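Local coordinates for protein esterase (Staphylococcus aureus subsp. aureus USA300_TCH1516, PDB 3D7R) that probably hydrolyses ester bonds, as a putative esterase of the alpha/beta hydrolase fold, at residues Lys195-Ser200 and Ala315-Glu320. Residues are numbered along the deposited sequence; the frame is centred on the assembly and turned at random.
Sequences KLYLIS and AKSIDE
Within this contact, NZ of Lys195 donates to two backbone carbonyls, O of Glu320 at 2.7 Å and O of Ile318 at 2.8 Å. The contact joins strand 195-199, inside the central sheet of an alpha/beta hydrolase fold, to the C-terminal end of helix 305-318, which packs on one side of that sheet. The two bonds differ in shape. Glu320 O takes NZ in its carbonyl plane, whereas Ile318 O is met from above the plane, 53° out of it. The Lys195 chain runs straight out from the strand and bends only at its last torsion (chi4 82°), turning NZ in among the carbonyls. The ammonium sits at the carbonyl end of the helix, where its charge probably favours the helix dipole. Lys195 CE lies 3.4 Å from Ser317 O. Just past the helix, Glu320 N bonds back to that same Ser317 O, while the Glu320 carboxylate goes to the hydroxyl of Tyr260 on the adjoining strand. Two residues along from Lys195, Tyr197 stacks its ring with that of Tyr260 and points its hydroxyl at the last helical turn. Ile318 crosses the Tyr197 side chain at about a right angle, CG1 4.0 Å from CE2. Tyr197 OH donates to Ser317 OG at 2.7 Å, and OG lies in the plane of the ring, at its edge.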
loop_
_atom_site.group_PDB
_atom_site.type_symbol
_atom_site.label_atom_id
_atom_site.label_comp_id
_atom_site.label_asym_id
_atom_site.label_seq_id
_atom_site.Cartn_x
_atom_site.Cartn_y
_atom_site.Cartn_z
ATOM N N LYS A 195 -8.150 -9.922 7.904
ATOM C CA LYS A 195 -8.702 -8.685 7.345
ATOM C C LYS A 195 -7.741 -8.111 6.326
ATOM O O LYS A 195 -6.547 -8.415 6.365
ATOM C CB LYS A 195 -8.959 -7.635 8.450
ATOM C CG LYS A 195 -10.051 -8.001 9.471
ATOM C CD LYS A 195 -10.165 -6.915 10.588
ATOM C CE LYS A 195 -11.310 -7.263 11.567
ATOM N NZ LYS A 195 -10.827 -8.257 12.585
ATOM N N LEU A 196 -8.261 -7.265 5.431
ATOM C CA LEU A 196 -7.439 -6.557 4.429
ATOM C C LEU A 196 -7.688 -5.046 4.494
ATOM O O LEU A 196 -8.844 -4.603 4.398
ATOM C CB LEU A 196 -7.737 -7.065 3.004
ATOM C CG LEU A 196 -7.067 -6.315 1.827
ATOM C CD1 LEU A 196 -5.527 -6.362 1.965
ATOM C CD2 LEU A 196 -7.530 -6.927 0.493
ATOM N N TYR A 197 -6.616 -4.268 4.677
ATOM C CA TYR A 197 -6.730 -2.799 4.811
ATOM C C TYR A 197 -6.104 -2.136 3.598
ATOM O O TYR A 197 -4.982 -2.475 3.219
ATOM C CB TYR A 197 -6.062 -2.300 6.109
ATOM C CG TYR A 197 -6.943 -2.472 7.319
ATOM C CD1 TYR A 197 -7.665 -1.395 7.851
ATOM C CD2 TYR A 197 -7.072 -3.728 7.926
ATOM C CE1 TYR A 197 -8.513 -1.578 8.963
ATOM C CE2 TYR A 197 -7.902 -3.920 9.041
ATOM C CZ TYR A 197 -8.613 -2.838 9.547
ATOM O OH TYR A 197 -9.439 -3.047 10.621
ATOM N N LEU A 198 -6.841 -1.208 2.983
ATOM C CA LEU A 198 -6.363 -0.509 1.791
ATOM C C LEU A 198 -6.381 0.983 2.045
ATOM O O LEU A 198 -7.438 1.548 2.351
ATOM C CB LEU A 198 -7.255 -0.841 0.586
ATOM C CG LEU A 198 -7.467 -2.319 0.211
ATOM C CD1 LEU A 198 -8.329 -2.436 -1.067
ATOM C CD2 LEU A 198 -6.133 -3.041 0.008
ATOM N N ILE A 199 -5.222 1.628 1.941
ATOM C CA ILE A 199 -5.137 3.083 2.123
ATOM C C ILE A 199 -4.825 3.757 0.775
ATOM O O ILE A 199 -3.746 3.567 0.201
ATOM C CB ILE A 199 -4.074 3.494 3.199
ATOM C CG1 ILE A 199 -4.369 2.837 4.556
ATOM C CG2 ILE A 199 -3.971 5.039 3.320
ATOM C CD1 ILE A 199 -3.155 2.762 5.509
ATOM N N SER A 200 -5.773 4.539 0.263
ATOM C CA SER A 200 -5.607 5.174 -1.046
ATOM C C SER A 200 -5.054 4.201 -2.106
ATOM O O SER A 200 -4.056 4.532 -2.782
ATOM C CB SER A 200 -4.676 6.397 -0.940
ATOM O OG SER A 200 -5.290 7.432 -0.214
ATOM N N ALA A 315 -7.603 1.144 14.365
ATOM C CA ALA A 315 -7.524 0.517 15.692
ATOM C C ALA A 315 -8.883 -0.029 16.165
ATOM O O ALA A 315 -8.973 -1.150 16.658
ATOM C CB ALA A 315 -6.975 1.508 16.722
ATOM N N LYS A 316 -9.932 0.770 16.012
ATOM C CA LYS A 316 -11.274 0.349 16.407
ATOM C C LYS A 316 -11.789 -0.820 15.556
ATOM O O LYS A 316 -12.437 -1.728 16.074
ATOM C CB LYS A 316 -12.245 1.530 16.341
ATOM C CG LYS A 316 -13.619 1.278 17.011
ATOM C CD LYS A 316 -14.633 0.706 16.014
ATOM C CE LYS A 316 -15.837 0.048 16.717
ATOM N NZ LYS A 316 -16.382 -1.089 15.893
ATOM N N SER A 317 -11.516 -0.809 14.259
ATOM C CA SER A 317 -12.067 -1.861 13.397
ATOM C C SER A 317 -11.235 -3.157 13.375
ATOM O O SER A 317 -11.783 -4.236 13.152
ATOM C CB SER A 317 -12.250 -1.346 11.978
ATOM O OG SER A 317 -10.999 -0.974 11.449
ATOM N N ILE A 318 -9.928 -3.057 13.598
ATOM C CA ILE A 318 -9.045 -4.212 13.397
ATOM C C ILE A 318 -9.369 -5.398 14.315
ATOM O O ILE A 318 -9.125 -6.549 13.956
ATOM C CB ILE A 318 -7.541 -3.829 13.453
ATOM C CG1 ILE A 318 -6.695 -4.913 12.751
ATOM C CG2 ILE A 318 -7.089 -3.532 14.911
ATOM C CD1 ILE A 318 -5.269 -4.464 12.408
ATOM N N ASP A 319 -9.937 -5.137 15.481
ATOM C CA ASP A 319 -10.322 -6.272 16.329
ATOM C C ASP A 319 -11.800 -6.725 16.259
ATOM O O ASP A 319 -12.199 -7.605 17.026
ATOM C CB ASP A 319 -9.810 -6.123 17.771
ATOM C CG ASP A 319 -8.289 -6.322 17.886
ATOM O OD1 ASP A 319 -7.712 -7.298 17.313
ATOM O OD2 ASP A 319 -7.665 -5.481 18.570
ATOM N N GLU A 320 -12.583 -6.160 15.329
ATOM C CA GLU A 320 -13.949 -6.653 15.032
ATOM C C GLU A 320 -13.936 -8.157 14.752
ATOM O O GLU A 320 -13.058 -8.652 14.046
ATOM C CB GLU A 320 -14.537 -5.987 13.767
ATOM C CG GLU A 320 -14.846 -4.489 13.797
ATOM C CD GLU A 320 -15.305 -3.935 12.421
ATOM O OE1 GLU A 320 -15.540 -2.705 12.326
ATOM O OE2 GLU A 320 -15.444 -4.710 11.437
#